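Local coordinates for bluetongue virus COAT protein VP7 (Bluetongue virus, PDB 1BVP), which forms homotrimers that assemble as 260 capsomers on an inner VP3 scaffold, making part of the inner capsid of the virus, at residues T10-C15 / F63-M68; T44-T49 / T85-T90; L33-N38 / P97-T102. One frame throughout, in Å; residues are numbered along the deposited sequence.

Contact 1 of 3, residues T10-C15 / F63-M68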
loop_
_atom_site.group_PDB
_atom_site.type_symbol
_atom_site.label_atom_id
_atom_site.label_comp_id
_atom_site.label_asym_id
_atom_site.label_seq_id
_atom_site.Cartn_x
_atom_site.Cartn_y
_atom_site.Cartn_z
ATOM N N THR A 10 -11.229 -19.117 12.231
ATOM C CA THR A 10 -12.556 -18.856 12.792
ATOM C C THR A 10 -12.534 -18.894 14.313
ATOM O O THR A 10 -13.022 -17.972 14.973
ATOM C CB THR A 10 -13.548 -19.886 12.345
ATOM O OG1 THR A 10 -13.741 -19.773 10.939
ATOM C CG2 THR A 10 -14.873 -19.646 13.034
ATOM N N VAL A 11 -11.939 -19.946 14.869
ATOM C CA VAL A 11 -11.851 -20.086 16.319
ATOM C C VAL A 11 -11.033 -19.006 16.985
ATOM O O VAL A 11 -11.425 -18.485 18.052
ATOM C CB VAL A 11 -11.272 -21.428 16.705
ATOM C CG1 VAL A 11 -11.116 -21.506 18.182
ATOM C CG2 VAL A 11 -12.151 -22.550 16.152
ATOM N N MET A 12 -9.881 -18.680 16.387
ATOM C CA MET A 12 -9.014 -17.641 16.958
ATOM C C MET A 12 -9.674 -16.283 16.919
ATOM O O MET A 12 -9.591 -15.545 17.898
ATOM C CB MET A 12 -7.673 -17.561 16.269
ATOM C CG MET A 12 -6.864 -18.830 16.310
ATOM S SD MET A 12 -5.162 -18.444 15.771
ATOM C CE MET A 12 -5.292 -18.585 14.034
ATOM N N ARG A 13 -10.354 -15.947 15.818
ATOM C CA ARG A 13 -11.005 -14.632 15.767
ATOM C C ARG A 13 -12.148 -14.545 16.798
ATOM O O ARG A 13 -12.415 -13.475 17.342
ATOM C CB ARG A 13 -11.479 -14.276 14.351
ATOM C CG ARG A 13 -10.403 -14.298 13.292
ATOM C CD ARG A 13 -10.893 -13.892 11.870
ATOM N NE ARG A 13 -10.935 -12.443 11.698
ATOM C CZ ARG A 13 -12.024 -11.725 11.378
ATOM N NH1 ARG A 13 -13.208 -12.314 11.168
ATOM N NH2 ARG A 13 -11.946 -10.387 11.313
ATOM N N ALA A 14 -12.785 -15.679 17.093
ATOM C CA ALA A 14 -13.870 -15.752 18.076
ATOM C C ALA A 14 -13.285 -15.512 19.467
ATOM O O ALA A 14 -13.867 -14.793 20.294
ATOM C CB ALA A 14 -14.520 -17.120 18.020
ATOM N N CYS A 15 -12.136 -16.122 19.747
ATOM C CA CYS A 15 -11.542 -15.922 21.055
ATOM C C CYS A 15 -11.133 -14.464 21.277
ATOM O O CYS A 15 -11.119 -13.991 22.412
ATOM C CB CYS A 15 -10.326 -16.812 21.232
ATOM S SG CYS A 15 -10.647 -18.548 21.265
ATOM N N PHE A 63 -3.409 -21.259 24.859
ATOM C CA PHE A 63 -2.706 -22.452 24.419
ATOM C C PHE A 63 -3.512 -23.219 23.404
ATOM O O PHE A 63 -2.947 -23.841 22.511
ATOM C CB PHE A 63 -2.359 -23.342 25.579
ATOM C CG PHE A 63 -1.368 -22.738 26.522
ATOM C CD1 PHE A 63 -0.459 -21.772 26.087
ATOM C CD2 PHE A 63 -1.335 -23.137 27.860
ATOM C CE1 PHE A 63 0.466 -21.217 26.972
ATOM C CE2 PHE A 63 -0.413 -22.584 28.745
ATOM C CZ PHE A 63 0.487 -21.626 28.309
ATOM N N MET A 64 -4.840 -23.121 23.490
ATOM C CA MET A 64 -5.704 -23.822 22.543
ATOM C C MET A 64 -5.531 -23.163 21.181
ATOM O O MET A 64 -5.471 -23.825 20.156
ATOM C CB MET A 64 -7.169 -23.742 22.981
ATOM C CG MET A 64 -8.089 -24.372 21.970
ATOM S SD MET A 64 -9.807 -24.099 22.262
ATOM C CE MET A 64 -10.013 -22.296 22.034
ATOM N N CYS A 65 -5.455 -21.842 21.182
ATOM C CA CYS A 65 -5.265 -21.092 19.955
ATOM C C CYS A 65 -3.884 -21.371 19.358
ATOM O O CYS A 65 -3.755 -21.600 18.139
ATOM C CB CYS A 65 -5.418 -19.640 20.265
ATOM S SG CYS A 65 -7.126 -19.217 20.514
ATOM N N LEU A 66 -2.864 -21.392 20.219
ATOM C CA LEU A 66 -1.511 -21.703 19.782
ATOM C C LEU A 66 -1.493 -23.088 19.120
ATOM O O LEU A 66 -0.955 -23.261 18.023
ATOM C CB LEU A 66 -0.563 -21.659 20.966
ATOM C CG LEU A 66 0.937 -21.876 20.718
ATOM C CD1 LEU A 66 1.449 -21.065 19.551
ATOM C CD2 LEU A 66 1.680 -21.480 21.983
ATOM N N ASP A 67 -2.139 -24.066 19.747
ATOM C CA ASP A 67 -2.187 -25.415 19.177
ATOM C C ASP A 67 -2.821 -25.423 17.810
ATOM O O ASP A 67 -2.364 -26.114 16.902
ATOM C CB ASP A 67 -2.995 -26.369 20.066
ATOM C CG ASP A 67 -2.149 -27.065 21.110
ATOM O OD1 ASP A 67 -0.909 -27.113 20.963
ATOM O OD2 ASP A 67 -2.730 -27.577 22.085
ATOM N N MET A 68 -3.914 -24.683 17.691
ATOM C CA MET A 68 -4.660 -24.612 16.452
ATOM C C MET A 68 -3.895 -23.911 15.356
ATOM O O MET A 68 -3.937 -24.346 14.205
ATOM C CB MET A 68 -5.998 -23.947 16.703
ATOM C CG MET A 68 -6.925 -24.819 17.524
ATOM S SD MET A 68 -8.550 -24.106 17.692
ATOM C CE MET A 68 -9.410 -25.577 18.151
#

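Contact 2 of 3, residues T44-T49 / T85-T90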
loop_
_atom_site.group_PDB
_atom_site.type_symbol
_atom_site.label_atom_id
_atom_site.label_comp_id
_atom_site.label_asym_id
_atom_site.label_seq_id
_atom_site.Cartn_x
_atom_site.Cartn_y
_atom_site.Cartn_z
ATOM N N THR A 44 -7.919 -33.712 23.662
ATOM C CA THR A 44 -6.725 -33.163 24.286
ATOM C C THR A 44 -6.617 -33.346 25.785
ATOM O O THR A 44 -5.517 -33.371 26.328
ATOM C CB THR A 44 -6.735 -31.653 23.943
ATOM O OG1 THR A 44 -5.973 -31.436 22.758
ATOM C CG2 THR A 44 -6.312 -30.763 25.065
ATOM N N LEU A 45 -7.767 -33.365 26.448
ATOM C CA LEU A 45 -7.869 -33.510 27.891
ATOM C C LEU A 45 -7.504 -32.242 28.605
ATOM O O LEU A 45 -7.063 -32.260 29.760
ATOM C CB LEU A 45 -7.035 -34.683 28.412
ATOM C CG LEU A 45 -7.586 -36.109 28.280
ATOM C CD1 LEU A 45 -8.616 -36.260 27.159
ATOM C CD2 LEU A 45 -6.392 -37.044 28.053
ATOM N N ARG A 46 -7.621 -31.125 27.910
ATOM C CA ARG A 46 -7.361 -29.864 28.575
ATOM C C ARG A 46 -8.728 -29.366 29.071
ATOM O O ARG A 46 -9.761 -30.012 28.812
ATOM C CB ARG A 46 -6.629 -28.904 27.656
ATOM C CG ARG A 46 -5.145 -29.191 27.698
ATOM C CD ARG A 46 -4.353 -27.914 27.919
ATOM N NE ARG A 46 -4.139 -27.191 26.657
ATOM C CZ ARG A 46 -2.936 -26.893 26.150
ATOM N NH1 ARG A 46 -1.812 -27.220 26.795
ATOM N NH2 ARG A 46 -2.837 -26.383 24.927
ATOM N N GLY A 47 -8.773 -28.272 29.814
ATOM C CA GLY A 47 -10.071 -27.851 30.306
ATOM C C GLY A 47 -10.308 -26.397 30.026
ATOM O O GLY A 47 -10.400 -25.556 30.938
ATOM N N VAL A 48 -10.408 -26.090 28.748
ATOM C CA VAL A 48 -10.618 -24.720 28.328
ATOM C C VAL A 48 -12.076 -24.328 28.674
ATOM O O VAL A 48 -12.973 -25.126 28.486
ATOM C CB VAL A 48 -10.347 -24.630 26.804
ATOM C CG1 VAL A 48 -10.555 -23.237 26.291
ATOM C CG2 VAL A 48 -8.951 -25.097 26.515
ATOM N N THR A 49 -12.298 -23.128 29.210
ATOM C CA THR A 49 -13.645 -22.643 29.539
ATOM C C THR A 49 -14.044 -21.728 28.390
ATOM O O THR A 49 -13.175 -21.134 27.788
ATOM C CB THR A 49 -13.617 -21.674 30.704
ATOM O OG1 THR A 49 -12.880 -22.249 31.749
ATOM C CG2 THR A 49 -15.029 -21.388 31.223
ATOM N N THR A 85 2.854 -27.339 26.201
ATOM C CA THR A 85 3.290 -28.496 25.442
ATOM C C THR A 85 2.328 -28.646 24.280
ATOM O O THR A 85 1.126 -28.723 24.470
ATOM C CB THR A 85 3.299 -29.745 26.307
ATOM O OG1 THR A 85 4.033 -29.452 27.507
ATOM C CG2 THR A 85 3.981 -30.903 25.573
ATOM N N GLN A 86 2.847 -28.619 23.071
ATOM C CA GLN A 86 2.000 -28.732 21.904
ATOM C C GLN A 86 1.311 -30.091 21.817
ATOM O O GLN A 86 1.952 -31.125 21.971
ATOM C CB GLN A 86 2.828 -28.434 20.646
ATOM C CG GLN A 86 2.170 -28.759 19.311
ATOM C CD GLN A 86 3.023 -28.349 18.122
ATOM O OE1 GLN A 86 4.214 -28.070 18.270
ATOM N NE2 GLN A 86 2.424 -28.308 16.943
ATOM N N HIS A 87 0.013 -30.067 21.512
ATOM C CA HIS A 87 -0.805 -31.266 21.370
ATOM C C HIS A 87 -1.064 -31.539 19.946
ATOM O O HIS A 87 -1.935 -30.928 19.358
ATOM C CB HIS A 87 -2.138 -31.102 22.081
ATOM C CG HIS A 87 -1.980 -30.872 23.541
ATOM N ND1 HIS A 87 -1.814 -31.910 24.434
ATOM C CD2 HIS A 87 -1.774 -29.729 24.243
ATOM C CE1 HIS A 87 -1.492 -31.418 25.621
ATOM N NE2 HIS A 87 -1.462 -30.098 25.531
ATOM N N MET A 88 -0.366 -32.537 19.433
ATOM C CA MET A 88 -0.467 -32.945 18.040
ATOM C C MET A 88 -1.864 -33.418 17.623
ATOM O O MET A 88 -2.224 -33.347 16.437
ATOM C CB MET A 88 0.572 -34.031 17.771
ATOM C CG MET A 88 1.965 -33.661 18.281
ATOM S SD MET A 88 2.589 -32.189 17.447
ATOM C CE MET A 88 2.543 -32.740 15.640
ATOM N N ALA A 89 -2.659 -33.879 18.589
ATOM C CA ALA A 89 -4.021 -34.332 18.291
ATOM C C ALA A 89 -4.933 -33.206 17.777
ATOM O O ALA A 89 -6.028 -33.486 17.265
ATOM C CB ALA A 89 -4.642 -34.943 19.524
ATOM N N THR A 90 -4.499 -31.948 17.932
ATOM C CA THR A 90 -5.280 -30.793 17.505
ATOM C C THR A 90 -5.678 -30.871 16.036
ATOM O O THR A 90 -6.770 -30.442 15.648
ATOM C CB THR A 90 -4.550 -29.512 17.806
ATOM O OG1 THR A 90 -4.208 -29.465 19.203
ATOM C CG2 THR A 90 -5.408 -28.333 17.492
#

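Contact 3 of 3, residues L33-N38 / P97-T102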
loop_
_atom_site.group_PDB
_atom_site.type_symbol
_atom_site.label_atom_id
_atom_site.label_comp_id
_atom_site.label_asym_id
_atom_site.label_seq_id
_atom_site.Cartn_x
_atom_site.Cartn_y
_atom_site.Cartn_z
ATOM N N LEU A 33 -17.540 -21.487 19.495
ATOM C CA LEU A 33 -16.685 -21.774 20.634
ATOM C C LEU A 33 -17.147 -23.009 21.356
ATOM O O LEU A 33 -16.338 -23.807 21.812
ATOM C CB LEU A 33 -16.649 -20.617 21.618
ATOM C CG LEU A 33 -15.857 -19.420 21.108
ATOM C CD1 LEU A 33 -15.630 -18.437 22.226
ATOM C CD2 LEU A 33 -14.537 -19.899 20.542
ATOM N N GLY A 34 -18.461 -23.154 21.463
ATOM C CA GLY A 34 -19.037 -24.303 22.123
ATOM C C GLY A 34 -18.554 -25.589 21.508
ATOM O O GLY A 34 -17.954 -26.420 22.193
ATOM N N ILE A 35 -18.811 -25.755 20.220
ATOM C CA ILE A 35 -18.389 -26.957 19.508
ATOM C C ILE A 35 -16.882 -27.180 19.504
ATOM O O ILE A 35 -16.389 -28.296 19.752
ATOM C CB ILE A 35 -18.823 -26.897 18.053
ATOM C CG1 ILE A 35 -20.244 -26.361 18.004
ATOM C CG2 ILE A 35 -18.771 -28.300 17.431
ATOM C CD1 ILE A 35 -20.842 -26.304 16.641
ATOM N N ALA A 36 -16.158 -26.118 19.176
ATOM C CA ALA A 36 -14.714 -26.184 19.084
ATOM C C ALA A 36 -14.079 -26.544 20.403
ATOM O O ALA A 36 -13.293 -27.476 20.482
ATOM C CB ALA A 36 -14.173 -24.873 18.571
ATOM N N ILE A 37 -14.455 -25.842 21.458
ATOM C CA ILE A 37 -13.871 -26.102 22.770
ATOM C C ILE A 37 -14.206 -27.491 23.265
ATOM O O ILE A 37 -13.380 -28.151 23.896
ATOM C CB ILE A 37 -14.303 -25.056 23.784
ATOM C CG1 ILE A 37 -13.700 -23.702 23.385
ATOM C CG2 ILE A 37 -13.865 -25.460 25.184
ATOM C CD1 ILE A 37 -14.039 -22.606 24.328
ATOM N N ASN A 38 -15.412 -27.951 22.954
ATOM C CA ASN A 38 -15.819 -29.270 23.368
ATOM C C ASN A 38 -14.928 -30.312 22.629
ATOM O O ASN A 38 -14.304 -31.147 23.285
ATOM C CB ASN A 38 -17.342 -29.448 23.142
ATOM C CG ASN A 38 -17.857 -30.857 23.529
ATOM O OD1 ASN A 38 -18.112 -31.109 24.695
ATOM N ND2 ASN A 38 -18.036 -31.758 22.543
ATOM N N PRO A 97 -15.697 -32.128 10.737
ATOM C CA PRO A 97 -16.670 -31.382 9.930
ATOM C C PRO A 97 -17.772 -30.686 10.676
ATOM O O PRO A 97 -18.492 -29.887 10.110
ATOM C CB PRO A 97 -17.212 -32.431 8.958
ATOM C CG PRO A 97 -17.017 -33.701 9.683
ATOM C CD PRO A 97 -15.680 -33.550 10.360
ATOM N N GLU A 98 -17.884 -30.935 11.964
ATOM C CA GLU A 98 -18.941 -30.288 12.722
ATOM C C GLU A 98 -18.566 -28.916 13.223
ATOM O O GLU A 98 -19.457 -28.174 13.654
ATOM C CB GLU A 98 -19.465 -31.173 13.864
ATOM C CG GLU A 98 -20.356 -32.347 13.411
ATOM C CD GLU A 98 -19.568 -33.560 12.897
ATOM O OE1 GLU A 98 -18.534 -33.948 13.528
ATOM O OE2 GLU A 98 -20.006 -34.141 11.870
ATOM N N ILE A 99 -17.270 -28.584 13.240
ATOM C CA ILE A 99 -16.863 -27.236 13.669
ATOM C C ILE A 99 -17.045 -26.353 12.442
ATOM O O ILE A 99 -16.433 -26.584 11.395
ATOM C CB ILE A 99 -15.410 -27.135 14.090
ATOM C CG1 ILE A 99 -15.101 -28.152 15.189
ATOM C CG2 ILE A 99 -15.133 -25.701 14.548
ATOM C CD1 ILE A 99 -13.726 -27.998 15.758
ATOM N N PRO A 100 -17.932 -25.362 12.536
ATOM C CA PRO A 100 -18.147 -24.494 11.372
ATOM C C PRO A 100 -17.082 -23.380 11.225
ATOM O O PRO A 100 -16.364 -23.048 12.174
ATOM C CB PRO A 100 -19.551 -23.932 11.640
ATOM C CG PRO A 100 -19.517 -23.743 13.153
ATOM C CD PRO A 100 -18.727 -24.929 13.707
ATOM N N PHE A 101 -16.900 -22.894 10.004
ATOM C CA PHE A 101 -15.978 -21.787 9.759
ATOM C C PHE A 101 -16.814 -20.646 9.168
ATOM O O PHE A 101 -17.893 -20.879 8.602
ATOM C CB PHE A 101 -14.820 -22.192 8.842
ATOM C CG PHE A 101 -15.243 -22.868 7.564
ATOM C CD1 PHE A 101 -15.685 -22.119 6.476
ATOM C CD2 PHE A 101 -15.176 -24.248 7.443
ATOM C CE1 PHE A 101 -16.064 -22.753 5.271
ATOM C CE2 PHE A 101 -15.543 -24.893 6.258
ATOM C CZ PHE A 101 -15.990 -24.142 5.165
ATOM N N THR A 102 -16.398 -19.412 9.397
ATOM C CA THR A 102 -17.146 -18.281 8.888
ATOM C C THR A 102 -16.876 -17.952 7.404
ATOM O O THR A 102 -15.863 -18.339 6.823
ATOM C CB THR A 102 -16.803 -17.036 9.686
ATOM O OG1 THR A 102 -15.389 -16.804 9.613
ATOM C CG2 THR A 102 -17.213 -17.190 11.126
#

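Contact 1 of 3, residues T10-C15 / F63-M68
Two helices of the helical part of VP7, 2-15 and 55-73, pack nearly antiparallel here. The short segments 10-15 and 63-68 meet with their N-to-C directions 155° apart and their axes 10.0 Å from each other. Met12 and Cys65 stand opposite each other, with CA atoms 5.9 Å apart. The interface is buried, apolar and rich in sulphur, and no hydrogen bond crosses it. Val11 starts out toward the facing helix. Its CG1 lies anti to the backbone N (chi1 176°) and meets two methionines from helix 55-73. Met68 runs extended beyond CG and crosses Val11 at about a right angle. Met68 SD is 3.7 Å from Val11 CG1. Met64 also crosses Val11 at about a right angle, but it reaches there by a bend. Its CG is anti to the backbone N, and the turn at chi3 swings Met64 CE to 4.1 Å from Val11 CG1. Met64 CE is also 3.9 Å from Cys15 SG, so it touches both Val11 and Cys15. Met12 CG lies 4.2 Å from Cys65 SG. Helix 27-44 closes one side of the group, as Val11 touches Ala36 and Met64 touches Tyr40. Met12 packs on Thr315 and Val319 of helix 304-323. The two cysteines are turned alike, each SG anti to its own carbonyl carbon, and meet tip to tip. Cys15 SG and Cys65 SG are 3.7 Å apart, a packing distance and not a disulfide.

Contact 2 of 3, residues T44-T49 / T85-T90
His87 carries this contact between two loops, 44-49 and 85-90, and it leaves the backbone toward the first of them. The contact joins the loop after helix 27-44 to the turn leading into helix 90-94. His87 begins a type I beta turn that ends at Thr90. His87 O accepts both Thr90 N and Thr90 OG1, the latter at 2.7 Å and in the carbonyl plane. His87 CB passes 3.9 Å from Thr44 OG1, and His87 CG follows at 4.1 Å from the same oxygen. CG lies anti to the carbonyl carbon (chi1 -61°), which sends the ring across to Arg46. There, His87 CD2 is 3.6 Å from Arg46 NH2. His87 NE2, at the tip, comes to 3.2 Å from Arg46 NH1. This last pair is not a hydrogen bond, because NE2 sits above one face of the guanidinium, offset toward its rim, while NH1 lies at the edge of the ring. The two planes are 82° apart, so the imidazole meets the guanidinium edge to face. The nearby cation would probably disfavour protonation of His87, though Asp67 may offset this. The chain of Arg46 bends at chi2 and chi3 to bring its end here. Its NH2 is held by a salt bridge to Asp67 OD2 and a hydrogen bond to Tyr40 OH. Asp67 OD1 receives His87 N, so one carboxylate of helix 55-73 ties both loops. Arg46 also packs on Glu60 and Phe63 of that helix.

Contact 3 of 3, residues L33-N38 / P97-T102
In the helical part of VP7, the loop leading into helix 103-116 packs here against one face of helix 27-44. The first shell is mostly apolar: Ile35 and Ala36 of the helix meet Ile99 and Pro100 of the loop, and Ile35 also touches the carbonyl Glu98 O. Ile35 starts toward the loop and uses both of its branches. Ile35 CD1 lies 3.8 Å from Glu98 O and 3.9 Å from Pro100 CD. Ile35 CG2 touches Ile99 CG1 at 4.3 Å. Ile99 does not start toward the helix, but its end comes nearer. CG1 is anti to the carbonyl carbon (chi1 -55°), and Ile99 CD1 comes to rest 3.9 Å from Ala36 CA. The CA atoms of Ala36 and Ile99 are 5.9 Å apart. No hydrogen bond joins the two segments, and the polar ties that place the loop come from beyond them. Helix 2-15 supplies Arg7 NE to Ile99 O, and Thr10 OG1 bonds to Thr102 N. The loop also meets the third subunit, where Pro100 packs on Val24 and Phe101 on Thr17 of that neighbouring chain. The contact therefore lies beside the trimer interface. Thr102 ends the loop as the N-cap of helix 103-116, its OG1 hydrogen-bonded to the backbone N of Ala105.

Overall arrangement
All three contacts lie close together in the helical part of the chain, on one side of its centre. The centres of contacts 1 and 2 are about 12 Å apart, those of contacts 1 and 3 about 11 Å, and those of contacts 2 and 3 about 15 Å. Along the chain the segments come as 10-15, 33-38, 44-49, 63-68, 85-90 and 97-102. Contact 2 is nested inside the loop closed by contact 3, and contact 1 crosses both. Helix 27-44 carries contact 3 and leads into the first loop of contact 2, where Val48 meets Ile37. The N-terminal helices and their loops thus pack together within the helical domain, joined by helix 304-323.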